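Local coordinates for serine racemase (Enterococcus faecalis, PDB 4ECL), which belongs to the alanine racemase family and, in this cytoplasmic fragment, joins a TIM-barrel domain to a C-terminal domain rich in beta strands, at residues Ile282-Gly287 and Gly310-Asp315; Glu40-Gly45 and Ile356-Leu361; Leu33-Lys38 and Ser59-Ala64; Ala122-Asp127 and Ala155-His160. All coordinates share one frame; numbering follows the deposited sequence.

Overall arrangement
The four contacts illustrate how a two-domain enzyme of the alanine racemase fold is tied together. Contacts 3 and 4 lie on the same parallel barrel sheet, their centres about 14 Å apart, and close one after the other along the chain. Contact 2 spans more than 300 residues, bringing the short helical turn that follows strand 32-36 against helix 357-362, and so joins the barrel to the C-terminal part; it meets contact 3 where Tyr-42 packs on Val-36. Contact 1, nested within the span closed by contact 2, lies in the C-terminal domain, about 40 Å between centres from contact 4. Contacts 1, 2 and 3 also touch the second subunit, so the domain junction adjoins the dimer interface.

Contact 1 (Ile282-Gly287 and Gly310-Asp315); sequences IGYADG and GKICMD
Met-314 CA, of a selenomethionine, stands over the face of the Tyr-284 ring, 3.5 Å from the ring centroid and 12° off the ring normal, a CH-pi contact. With chi1 of 54°, Tyr-284 CG sits between its own N and carbonyl carbon, which swings the ring under the opposite chain. The Ile-312 carbonyl oxygen meets the ring at its edge, in plane. Two hydrogen bonds fix the backbones: Tyr-284 N gives to Cys-313 O (2.9 Å), and Ala-285 N gives to Met-314 O (3.0 Å). Beside them Ala-285 CB touches Met-314 CG at 3.7 Å. Gly-283 fits tightly here, with Gly-283 CA only 3.1 Å from Cys-313 O.

In the next shell, Asp-286 OD2 uses its anti lone pair to take a nearly straight bond (171°) from Gly-283 N, 3.0 Å away. The same oxygen forms salt bridges with Arg-6 and Arg-367, which would favour the charged form of Asp-286; Arg-367 also pairs with Asp-315 OD1. The whole is a 3-10 turn docked on a neighbouring interstrand loop of the C-terminal domain, and both lie at the subunit interface, where Tyr-284 packs on Asn-358 and Met-314 on Lys-38 of the second subunit.

Contact 2 (Glu40-Gly45 and Ile356-Leu361); sequences EAYGHG and ITNELL. With SO4 (sulfate ion), chain G.
Tyr-42 and Asn-358 run side by side and point the same way, the phenol ring and the amide turned 51° against each other, with Tyr-42 CE2 4.0 Å from Asn-358 OD1. At the tip of this pair sits a sulfate ion, probably from the crystallisation liquor: Tyr-42 OH donates to its O3 at 2.9 Å, and the ion is also hydrogen-bonded to Ser-204 OG and to the backbone N of Gly-221 and Val-222. Asn-358 ND2 is held by Ser-229, and Met-314 of the second subunit packs on Tyr-42.

The second pairing is His-44 with Leu-361, where Leu-361 CD1 reaches His-44 CE1 at 3.5 Å. His-44 CG lies anti to the carbonyl carbon (chi1 -70°), which brings ND1 back to make two weak bonds, to Ala-41 O and, at 3.0 Å, to Tyr-42 O; the ring also stacks on Tyr-225. Between the two pairs the chains close up. Leu-361 CB comes within 3.2 Å of Tyr-42 O, and Gly-43 CA directs a CA-H...O contact to Leu-361 O (3.1 Å, 154° at the hydrogen), with no conventional hydrogen bond joining the segments.

Residues 40-42, with positive phi, form a short left-handed helical turn leading from strand 32-36 into helix 46-55, whose Val-49 packs on His-44. Across the contact, helix 357-362 leans on helix 346-352 through Leu-361 and Ala-346, seating C-terminal helices against the barrel.

Contact 3 (Leu33-Lys38 and Ser59-Ala64); sequences LMAVVK and SSFAVA
Leu-33 O and Ser-60 O lie 3.6 Å apart on a parallel pair of neighbouring barrel strands, the two beta strands of a beta-alpha-beta crossover whose connection carries helix 46-55. A water bridges the chains here, giving to Leu-33 O at 2.7 Å and accepting from Ser-59 N. Next comes Met-34, a selenomethionine whose chain runs out extended from CB, laying Met-34 SE 3.9 Å from Ala-62 CB; the bend at chi3 (-82°) then turns CE toward Ser-60 OG, a hydroxyl bonded to Glu-80. Ala-35 ties both ways: Ala-35 N gives to Ser-60 O (2.9 Å) and Ala-35 O accepts from Ala-62 N (3.0 Å), while its CB touches Phe-61 CD1 on the face lined by helix 46-55. Val-36 packs on Ala-62 on the other face. The strand directions differ by 33°, and Val-37 N gives to Ala-62 O at 2.9 Å. Val-37 CG1 approaches the Phe-61 ring, and Val-37 CG2 meets Val-63 CG1 at 4.0 Å. At Lys-38 the extended chain departs to a salt bridge with Asp-315 of the second subunit, while at its root Lys-38 CB rests 3.9 Å from Ala-64 CB.

Contact 4 (Ala122-Asp127 and Ala155-His160); sequences AHIKID and AGIFTH
Thr-159 OG1 gives a 2.7 Å hydrogen bond to Ile-126 O, arriving close to the line of the carbonyl, and the same hydroxyl is also bonded to Thr-128 OG1. Thr-159 OG1 stands anti to its backbone N (chi1 -166°), so a side-chain hydroxyl adds a further link after the bond from Ile-126 N to Phe-158 O. Upstream the two parallel strands, 15° apart in direction, are bonded in the usual alternation: Ile-124 N gives to Gly-156 O, Phe-158 N to Ile-124 O, and Ile-126 N to Phe-158 O at 2.7 Å. One residue off that pattern, Ala-155 N rather than Gly-156 N gives to Ala-122 O.

The two faces of the sheet differ sharply. On one, Ile-124 CG2 lies alongside Ile-157 CB at 3.6 Å, and Ile-126 CG1 meets Ile-157 CD1 at 3.7 Å; helices 140-146 and 169-191 cover this apolar face. On the other, which looks into the barrel, the His-123 ring spreads over Gly-156, whose CA stands 3.7 Å from the ring centroid, almost on its normal. Lys-125 runs extended across the Phe-158 ring, with CB over the face toward the rim and Lys-125 CD 3.6 Å from Phe-158 CE2. Beyond the ring, Lys-125 NZ comes within 2.9 Å of His-160 ND1. His-200 joins this layer, bonding to His-123 ND1 and stacking on Phe-158.

Such chemistry implies a division of labour within one barrel wall: aliphatic branches seal it against the helices, while the inner face collects imidazoles, an aromatic ring and an amine.

Contact 1 (Ile282-Gly287 and Gly310-Asp315)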
loop_
_atom_site.group_PDB
_atom_site.type_symbol
_atom_site.label_atom_id
_atom_site.label_comp_id
_atom_site.label_asym_id
_atom_site.label_seq_id
_atom_site.Cartn_x
_atom_site.Cartn_y
_atom_site.Cartn_z
ATOM N N ILE A 282 -0.965 -12.288 -7.660
ATOM C CA ILE A 282 -1.099 -10.931 -7.165
ATOM C C ILE A 282 -2.176 -10.893 -6.092
ATOM O O ILE A 282 -3.231 -11.519 -6.232
ATOM C CB ILE A 282 -1.434 -9.928 -8.279
ATOM C CG1 ILE A 282 -1.421 -8.498 -7.733
ATOM C CG2 ILE A 282 -2.794 -10.225 -8.903
ATOM C CD1 ILE A 282 -1.746 -7.453 -8.832
ATOM N N GLY A 283 -1.896 -10.179 -5.007
ATOM C CA GLY A 283 -2.838 -10.087 -3.909
ATOM C C GLY A 283 -2.957 -8.686 -3.339
ATOM O O GLY A 283 -2.506 -7.708 -3.954
ATOM N N TYR A 284 -3.555 -8.573 -2.152
ATOM C CA TYR A 284 -3.783 -7.243 -1.589
ATOM C C TYR A 284 -2.488 -6.567 -1.133
ATOM O O TYR A 284 -2.379 -5.354 -1.187
ATOM C CB TYR A 284 -4.887 -7.230 -0.525
ATOM C CG TYR A 284 -4.724 -8.211 0.623
ATOM C CD1 TYR A 284 -3.780 -7.995 1.624
ATOM C CD2 TYR A 284 -5.551 -9.321 0.732
ATOM C CE1 TYR A 284 -3.644 -8.882 2.685
ATOM C CE2 TYR A 284 -5.426 -10.213 1.792
ATOM C CZ TYR A 284 -4.470 -9.989 2.763
ATOM O OH TYR A 284 -4.341 -10.870 3.801
ATOM N N ALA A 285 -1.480 -7.345 -0.746
ATOM C CA ALA A 285 -0.182 -6.751 -0.413
ATOM C C ALA A 285 0.452 -6.056 -1.614
ATOM O O ALA A 285 1.311 -5.192 -1.460
ATOM C CB ALA A 285 0.764 -7.781 0.153
ATOM N N ASP A 286 0.019 -6.420 -2.813
ATOM C CA ASP A 286 0.519 -5.766 -4.017
ATOM C C ASP A 286 -0.317 -4.523 -4.309
ATOM O O ASP A 286 -0.091 -3.831 -5.295
ATOM C CB ASP A 286 0.492 -6.722 -5.218
ATOM C CG ASP A 286 1.393 -7.918 -5.032
ATOM O OD1 ASP A 286 2.630 -7.760 -5.164
ATOM O OD2 ASP A 286 0.864 -9.022 -4.774
ATOM N N GLY A 287 -1.287 -4.243 -3.445
ATOM C CA GLY A 287 -2.112 -3.060 -3.603
ATOM C C GLY A 287 -3.366 -3.286 -4.412
ATOM O O GLY A 287 -4.034 -2.339 -4.811
ATOM N N GLY A 310 -13.851 -16.131 -5.084
ATOM C CA GLY A 310 -13.413 -16.266 -3.707
ATOM C C GLY A 310 -12.762 -14.996 -3.190
ATOM O O GLY A 310 -12.770 -13.961 -3.863
ATOM N N LYS A 311 -12.188 -15.076 -1.995
ATOM C CA LYS A 311 -11.532 -13.923 -1.387
ATOM C C LYS A 311 -10.168 -13.688 -2.022
ATOM O O LYS A 311 -9.517 -14.634 -2.498
ATOM C CB LYS A 311 -11.370 -14.132 0.117
ATOM C CG LYS A 311 -12.622 -14.646 0.809
ATOM C CD LYS A 311 -13.769 -13.644 0.688
ATOM C CE LYS A 311 -13.523 -12.389 1.528
ATOM N NZ LYS A 311 -14.684 -11.441 1.512
ATOM N N ILE A 312 -9.750 -12.427 -2.046
ATOM C CA ILE A 312 -8.420 -12.063 -2.506
ATOM C C ILE A 312 -7.429 -12.270 -1.373
ATOM O O ILE A 312 -7.664 -11.835 -0.258
ATOM C CB ILE A 312 -8.373 -10.603 -2.978
ATOM C CG1 ILE A 312 -9.317 -10.412 -4.170
ATOM C CG2 ILE A 312 -6.947 -10.211 -3.343
ATOM C CD1 ILE A 312 -9.341 -9.001 -4.733
ATOM N N CYS A 313 -6.329 -12.958 -1.643
ATOM C CA CYS A 313 -5.364 -13.218 -0.587
ATOM C C CYS A 313 -4.267 -12.178 -0.592
ATOM O O CYS A 313 -4.292 -11.233 -1.368
ATOM C CB CYS A 313 -4.770 -14.628 -0.713
ATOM S SG CYS A 313 -6.035 -15.900 -0.628
HETATM N N MSE A 314 -3.307 -12.354 0.300
HETATM C CA MSE A 314 -2.240 -11.386 0.464
HETATM C C MSE A 314 -1.331 -11.343 -0.755
HETATM O O MSE A 314 -0.882 -10.266 -1.156
HETATM C CB MSE A 314 -1.449 -11.697 1.733
HETATM C CG MSE A 314 -0.217 -10.858 1.929
HETATM SE SE MSE A 314 0.289 -10.956 3.788
HETATM C CE MSE A 314 2.117 -10.658 3.633
ATOM N N ASP A 315 -1.076 -12.503 -1.357
ATOM C CA ASP A 315 -0.181 -12.560 -2.515
ATOM C C ASP A 315 -0.736 -13.253 -3.765
ATOM O O ASP A 315 -0.004 -13.428 -4.741
ATOM C CB ASP A 315 1.137 -13.230 -2.128
ATOM C CG ASP A 315 1.477 -13.032 -0.669
ATOM O OD1 ASP A 315 1.925 -11.917 -0.305
ATOM O OD2 ASP A 315 1.290 -13.997 0.107
#

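Contact 2 (Glu40-Gly45 and Ile356-Leu361)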
loop_
_atom_site.group_PDB
_atom_site.type_symbol
_atom_site.label_atom_id
_atom_site.label_comp_id
_atom_site.label_asym_id
_atom_site.label_seq_id
_atom_site.Cartn_x
_atom_site.Cartn_y
_atom_site.Cartn_z
ATOM N N GLU A 40 5.242 8.002 -5.200
ATOM C CA GLU A 40 5.702 7.232 -6.340
ATOM C C GLU A 40 4.971 7.623 -7.615
ATOM O O GLU A 40 4.576 6.748 -8.397
ATOM C CB GLU A 40 5.537 5.736 -6.080
ATOM C CG GLU A 40 6.572 5.193 -5.126
ATOM C CD GLU A 40 7.969 5.295 -5.697
ATOM O OE1 GLU A 40 8.113 5.227 -6.943
ATOM O OE2 GLU A 40 8.919 5.457 -4.903
ATOM N N ALA A 41 4.792 8.931 -7.799
ATOM C CA ALA A 41 4.046 9.483 -8.931
ATOM C C ALA A 41 2.682 8.818 -9.036
ATOM O O ALA A 41 2.354 8.197 -10.056
ATOM C CB ALA A 41 4.826 9.331 -10.232
ATOM N N TYR A 42 1.912 8.927 -7.954
ATOM C CA TYR A 42 0.590 8.324 -7.869
ATOM C C TYR A 42 0.651 6.850 -8.245
ATOM O O TYR A 42 -0.242 6.334 -8.933
ATOM C CB TYR A 42 -0.397 9.050 -8.771
ATOM C CG TYR A 42 -0.871 10.396 -8.262
ATOM C CD1 TYR A 42 0.024 11.349 -7.793
ATOM C CD2 TYR A 42 -2.217 10.726 -8.294
ATOM C CE1 TYR A 42 -0.417 12.597 -7.330
ATOM C CE2 TYR A 42 -2.672 11.975 -7.854
ATOM C CZ TYR A 42 -1.769 12.902 -7.365
ATOM O OH TYR A 42 -2.228 14.130 -6.932
ATOM N N GLY A 43 1.729 6.192 -7.822
ATOM C CA GLY A 43 1.891 4.758 -8.004
ATOM C C GLY A 43 2.520 4.351 -9.327
ATOM O O GLY A 43 2.820 3.183 -9.539
ATOM N N HIS A 44 2.745 5.318 -10.208
ATOM C CA HIS A 44 3.249 5.042 -11.549
ATOM C C HIS A 44 4.747 4.772 -11.565
ATOM O O HIS A 44 5.299 4.350 -12.580
ATOM C CB HIS A 44 2.937 6.222 -12.475
ATOM C CG HIS A 44 1.483 6.364 -12.788
ATOM N ND1 HIS A 44 0.550 6.706 -11.836
ATOM C CD2 HIS A 44 0.799 6.193 -13.944
ATOM C CE1 HIS A 44 -0.649 6.737 -12.390
ATOM N NE2 HIS A 44 -0.526 6.431 -13.667
ATOM N N GLY A 45 5.408 5.021 -10.445
ATOM C CA GLY A 45 6.855 4.919 -10.399
ATOM C C GLY A 45 7.489 6.287 -10.548
ATOM O O GLY A 45 7.506 6.857 -11.633
ATOM N N ILE A 356 -11.364 5.841 -4.601
ATOM C CA ILE A 356 -11.174 6.816 -5.649
ATOM C C ILE A 356 -9.843 6.535 -6.290
ATOM O O ILE A 356 -8.962 5.944 -5.674
ATOM C CB ILE A 356 -11.142 8.268 -5.117
ATOM C CG1 ILE A 356 -10.128 8.398 -3.983
ATOM C CG2 ILE A 356 -12.524 8.728 -4.681
ATOM C CD1 ILE A 356 -9.697 9.826 -3.742
ATOM N N THR A 357 -9.699 6.994 -7.522
ATOM C CA THR A 357 -8.519 6.719 -8.320
ATOM C C THR A 357 -7.233 7.057 -7.592
ATOM O O THR A 357 -6.274 6.294 -7.638
ATOM C CB THR A 357 -8.576 7.525 -9.626
ATOM O OG1 THR A 357 -9.537 6.922 -10.502
ATOM C CG2 THR A 357 -7.223 7.531 -10.302
ATOM N N ASN A 358 -7.234 8.201 -6.906
ATOM C CA ASN A 358 -6.044 8.713 -6.238
ATOM C C ASN A 358 -5.532 7.674 -5.249
ATOM O O ASN A 358 -4.332 7.430 -5.146
ATOM C CB ASN A 358 -6.344 10.041 -5.497
ATOM C CG ASN A 358 -6.898 11.135 -6.415
ATOM O OD1 ASN A 358 -6.402 12.273 -6.415
ATOM N ND2 ASN A 358 -7.934 10.804 -7.190
ATOM N N GLU A 359 -6.456 7.061 -4.524
ATOM C CA GLU A 359 -6.080 6.098 -3.490
ATOM C C GLU A 359 -5.679 4.747 -4.091
ATOM O O GLU A 359 -4.691 4.138 -3.668
ATOM C CB GLU A 359 -7.208 5.912 -2.466
ATOM C CG GLU A 359 -6.890 4.841 -1.420
ATOM C CD GLU A 359 -8.067 4.476 -0.530
ATOM O OE1 GLU A 359 -9.228 4.789 -0.878
ATOM O OE2 GLU A 359 -7.820 3.856 0.525
ATOM N N LEU A 360 -6.443 4.280 -5.075
ATOM C CA LEU A 360 -6.141 3.006 -5.730
ATOM C C LEU A 360 -4.732 3.030 -6.305
ATOM O O LEU A 360 -3.942 2.117 -6.082
ATOM C CB LEU A 360 -7.141 2.725 -6.851
ATOM C CG LEU A 360 -6.918 1.421 -7.631
ATOM C CD1 LEU A 360 -7.190 0.204 -6.743
ATOM C CD2 LEU A 360 -7.771 1.382 -8.906
ATOM N N LEU A 361 -4.411 4.114 -6.997
ATOM C CA LEU A 361 -3.152 4.224 -7.719
ATOM C C LEU A 361 -1.968 4.519 -6.827
ATOM O O LEU A 361 -0.921 3.882 -6.957
ATOM C CB LEU A 361 -3.249 5.287 -8.817
ATOM C CG LEU A 361 -4.184 4.976 -9.988
ATOM C CD1 LEU A 361 -3.842 5.863 -11.173
ATOM C CD2 LEU A 361 -4.138 3.506 -10.389
HETATM S S SO4 G . -4.871 16.365 -8.379
HETATM O O1 SO4 G . -4.133 16.949 -7.255
HETATM O O2 SO4 G . -4.463 17.027 -9.618
HETATM O O3 SO4 G . -4.551 14.941 -8.438
HETATM O O4 SO4 G . -6.305 16.522 -8.157
#

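Contact 3 (Leu33-Lys38 and Ser59-Ala64)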
loop_
_atom_site.group_PDB
_atom_site.type_symbol
_atom_site.label_atom_id
_atom_site.label_comp_id
_atom_site.label_asym_id
_atom_site.label_seq_id
_atom_site.Cartn_x
_atom_site.Cartn_y
_atom_site.Cartn_z
ATOM N N LEU A 33 3.344 23.939 -16.402
ATOM C CA LEU A 33 2.848 22.690 -15.852
ATOM C C LEU A 33 3.718 22.274 -14.663
ATOM O O LEU A 33 4.932 22.104 -14.801
ATOM C CB LEU A 33 2.829 21.607 -16.949
ATOM C CG LEU A 33 2.089 20.309 -16.632
ATOM C CD1 LEU A 33 1.615 19.618 -17.920
ATOM C CD2 LEU A 33 2.972 19.361 -15.809
HETATM N N MSE A 34 3.101 22.141 -13.487
HETATM C CA MSE A 34 3.819 21.590 -12.332
HETATM C C MSE A 34 3.360 20.159 -12.091
HETATM O O MSE A 34 2.245 19.913 -11.609
HETATM C CB MSE A 34 3.618 22.431 -11.063
HETATM C CG MSE A 34 4.460 21.924 -9.898
HETATM SE SE MSE A 34 4.283 22.955 -8.258
HETATM C CE MSE A 34 5.512 24.423 -8.661
ATOM N N ALA A 35 4.219 19.211 -12.444
ATOM C CA ALA A 35 3.829 17.824 -12.408
ATOM C C ALA A 35 3.903 17.340 -10.964
ATOM O O ALA A 35 4.955 17.404 -10.325
ATOM C CB ALA A 35 4.735 17.005 -13.310
ATOM N N VAL A 36 2.772 16.877 -10.450
ATOM C CA VAL A 36 2.714 16.385 -9.087
ATOM C C VAL A 36 3.131 14.911 -9.076
ATOM O O VAL A 36 2.390 14.047 -9.568
ATOM C CB VAL A 36 1.292 16.526 -8.544
ATOM C CG1 VAL A 36 1.210 15.980 -7.118
ATOM C CG2 VAL A 36 0.862 17.992 -8.596
ATOM N N VAL A 37 4.318 14.618 -8.540
ATOM C CA VAL A 37 4.863 13.258 -8.628
ATOM C C VAL A 37 5.031 12.577 -7.262
ATOM O O VAL A 37 5.793 11.624 -7.120
ATOM C CB VAL A 37 6.199 13.233 -9.416
ATOM C CG1 VAL A 37 5.949 13.566 -10.892
ATOM C CG2 VAL A 37 7.217 14.206 -8.823
ATOM N N LYS A 38 4.310 13.081 -6.264
ATOM C CA LYS A 38 4.337 12.515 -4.917
ATOM C C LYS A 38 3.746 11.102 -4.902
ATOM O O LYS A 38 3.037 10.717 -5.833
ATOM C CB LYS A 38 3.550 13.407 -3.962
ATOM C CG LYS A 38 2.139 13.660 -4.403
ATOM C CD LYS A 38 1.411 14.621 -3.480
ATOM C CE LYS A 38 -0.065 14.670 -3.829
ATOM N NZ LYS A 38 -0.862 15.491 -2.880
ATOM N N SER A 59 9.452 21.249 -16.579
ATOM C CA SER A 59 10.533 21.870 -15.822
ATOM C C SER A 59 10.134 22.307 -14.406
ATOM O O SER A 59 10.753 23.200 -13.824
ATOM C CB SER A 59 11.085 23.056 -16.607
ATOM O OG SER A 59 10.021 23.761 -17.222
ATOM N N SER A 60 9.106 21.667 -13.862
ATOM C CA SER A 60 8.623 21.955 -12.515
ATOM C C SER A 60 7.907 20.746 -11.901
ATOM O O SER A 60 6.998 20.175 -12.514
ATOM C CB SER A 60 7.683 23.161 -12.556
ATOM O OG SER A 60 7.435 23.666 -11.261
ATOM N N PHE A 61 8.312 20.365 -10.688
ATOM C CA PHE A 61 7.753 19.189 -10.004
ATOM C C PHE A 61 7.336 19.500 -8.560
ATOM O O PHE A 61 7.951 20.334 -7.891
ATOM C CB PHE A 61 8.756 18.016 -10.021
ATOM C CG PHE A 61 9.145 17.596 -11.406
ATOM C CD1 PHE A 61 8.366 16.700 -12.111
ATOM C CD2 PHE A 61 10.251 18.153 -12.027
ATOM C CE1 PHE A 61 8.697 16.348 -13.407
ATOM C CE2 PHE A 61 10.590 17.810 -13.319
ATOM C CZ PHE A 61 9.814 16.903 -14.011
ATOM N N ALA A 62 6.285 18.822 -8.101
ATOM C CA ALA A 62 5.821 18.913 -6.720
ATOM C C ALA A 62 5.898 17.531 -6.062
ATOM O O ALA A 62 5.498 16.533 -6.664
ATOM C CB ALA A 62 4.397 19.415 -6.689
ATOM N N VAL A 63 6.408 17.475 -4.832
ATOM C CA VAL A 63 6.438 16.232 -4.066
ATOM C C VAL A 63 5.833 16.494 -2.704
ATOM O O VAL A 63 5.647 17.649 -2.324
ATOM C CB VAL A 63 7.868 15.737 -3.853
ATOM C CG1 VAL A 63 8.414 15.133 -5.134
ATOM C CG2 VAL A 63 8.745 16.878 -3.380
ATOM N N ALA A 64 5.523 15.438 -1.964
ATOM C CA ALA A 64 4.922 15.625 -0.642
ATOM C C ALA A 64 5.952 15.897 0.445
ATOM O O ALA A 64 5.660 16.582 1.428
ATOM C CB ALA A 64 4.071 14.413 -0.255
HETATM O O HOH W 1 6.784 22.607 -16.725
#

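Contact 4 (Ala122-Asp127 and Ala155-His160)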
loop_
_atom_site.group_PDB
_atom_site.type_symbol
_atom_site.label_atom_id
_atom_site.label_comp_id
_atom_site.label_asym_id
_atom_site.label_seq_id
_atom_site.Cartn_x
_atom_site.Cartn_y
_atom_site.Cartn_z
ATOM N N ALA A 122 11.374 29.285 -1.274
ATOM C CA ALA A 122 10.103 28.878 -0.692
ATOM C C ALA A 122 8.888 29.356 -1.455
ATOM O O ALA A 122 8.962 30.312 -2.223
ATOM C CB ALA A 122 10.023 29.376 0.758
ATOM N N HIS A 123 7.766 28.683 -1.237
ATOM C CA HIS A 123 6.469 29.203 -1.662
ATOM C C HIS A 123 5.621 29.283 -0.413
ATOM O O HIS A 123 5.553 28.316 0.357
ATOM C CB HIS A 123 5.766 28.283 -2.661
ATOM C CG HIS A 123 6.360 28.297 -4.030
ATOM N ND1 HIS A 123 5.642 27.934 -5.151
ATOM C CD2 HIS A 123 7.602 28.617 -4.465
ATOM C CE1 HIS A 123 6.416 28.034 -6.217
ATOM N NE2 HIS A 123 7.610 28.445 -5.828
ATOM N N ILE A 124 4.977 30.429 -0.195
ATOM C CA ILE A 124 4.112 30.549 0.973
ATOM C C ILE A 124 2.729 30.006 0.634
ATOM O O ILE A 124 2.198 30.261 -0.444
ATOM C CB ILE A 124 4.042 32.000 1.520
ATOM C CG1 ILE A 124 3.064 32.082 2.692
ATOM C CG2 ILE A 124 3.637 32.969 0.421
ATOM C CD1 ILE A 124 3.194 33.401 3.519
ATOM N N LYS A 125 2.163 29.231 1.549
ATOM C CA LYS A 125 0.846 28.671 1.329
ATOM C C LYS A 125 -0.188 29.494 2.060
ATOM O O LYS A 125 0.019 29.900 3.205
ATOM C CB LYS A 125 0.782 27.198 1.786
ATOM C CG LYS A 125 -0.563 26.541 1.475
ATOM C CD LYS A 125 -0.508 25.022 1.441
ATOM C CE LYS A 125 -1.814 24.458 0.865
ATOM N NZ LYS A 125 -1.777 22.982 0.639
ATOM N N ILE A 126 -1.311 29.747 1.410
ATOM C CA ILE A 126 -2.369 30.499 2.068
ATOM C C ILE A 126 -3.558 29.586 2.275
ATOM O O ILE A 126 -4.023 28.955 1.336
ATOM C CB ILE A 126 -2.841 31.695 1.210
ATOM C CG1 ILE A 126 -1.655 32.533 0.722
ATOM C CG2 ILE A 126 -3.813 32.564 2.003
ATOM C CD1 ILE A 126 -0.980 33.335 1.828
ATOM N N ASP A 127 -4.056 29.506 3.498
ATOM C CA ASP A 127 -5.259 28.721 3.732
ATOM C C ASP A 127 -6.456 29.568 3.338
ATOM O O ASP A 127 -6.700 30.621 3.940
ATOM C CB ASP A 127 -5.358 28.292 5.205
ATOM C CG ASP A 127 -6.737 27.741 5.571
ATOM O OD1 ASP A 127 -7.475 27.294 4.663
ATOM O OD2 ASP A 127 -7.088 27.750 6.775
ATOM N N ALA A 155 9.393 32.630 -3.537
ATOM C CA ALA A 155 9.363 32.606 -4.998
ATOM C C ALA A 155 7.957 32.316 -5.519
ATOM O O ALA A 155 7.703 32.351 -6.722
ATOM C CB ALA A 155 10.364 31.567 -5.530
ATOM N N GLY A 156 7.044 32.027 -4.602
ATOM C CA GLY A 156 5.667 31.805 -4.976
ATOM C C GLY A 156 4.707 31.863 -3.815
ATOM O O GLY A 156 5.099 31.889 -2.645
ATOM N N ILE A 157 3.427 31.893 -4.142
ATOM C CA ILE A 157 2.384 31.932 -3.138
ATOM C C ILE A 157 1.219 31.141 -3.711
ATOM O O ILE A 157 0.906 31.265 -4.891
ATOM C CB ILE A 157 1.986 33.390 -2.791
ATOM C CG1 ILE A 157 0.697 33.427 -1.981
ATOM C CG2 ILE A 157 1.839 34.223 -4.034
ATOM C CD1 ILE A 157 0.491 34.751 -1.284
ATOM N N PHE A 158 0.598 30.300 -2.897
ATOM C CA PHE A 158 -0.403 29.398 -3.436
ATOM C C PHE A 158 -1.466 28.986 -2.445
ATOM O O PHE A 158 -1.320 29.214 -1.244
ATOM C CB PHE A 158 0.268 28.168 -4.073
ATOM C CG PHE A 158 0.818 27.147 -3.090
ATOM C CD1 PHE A 158 2.052 27.334 -2.477
ATOM C CD2 PHE A 158 0.133 25.966 -2.850
ATOM C CE1 PHE A 158 2.566 26.384 -1.611
ATOM C CE2 PHE A 158 0.641 25.002 -1.986
ATOM C CZ PHE A 158 1.857 25.204 -1.368
ATOM N N THR A 159 -2.537 28.390 -2.971
ATOM C CA THR A 159 -3.589 27.806 -2.148
ATOM C C THR A 159 -4.178 26.559 -2.820
ATOM O O THR A 159 -3.900 26.290 -3.986
ATOM C CB THR A 159 -4.696 28.844 -1.823
ATOM O OG1 THR A 159 -5.536 28.355 -0.759
ATOM C CG2 THR A 159 -5.525 29.166 -3.065
ATOM N N HIS A 160 -4.962 25.784 -2.076
ATOM C CA HIS A 160 -5.623 24.606 -2.621
ATOM C C HIS A 160 -7.129 24.796 -2.570
ATOM O O HIS A 160 -7.666 25.233 -1.549
ATOM C CB HIS A 160 -5.256 23.351 -1.817
ATOM C CG HIS A 160 -4.107 22.576 -2.386
ATOM N ND1 HIS A 160 -2.791 22.885 -2.114
ATOM C CD2 HIS A 160 -4.078 21.503 -3.213
ATOM C CE1 HIS A 160 -2.000 22.035 -2.746
ATOM N NE2 HIS A 160 -2.756 21.187 -3.422
HETATM O O HOH W 2 -7.146 26.415 1.581
#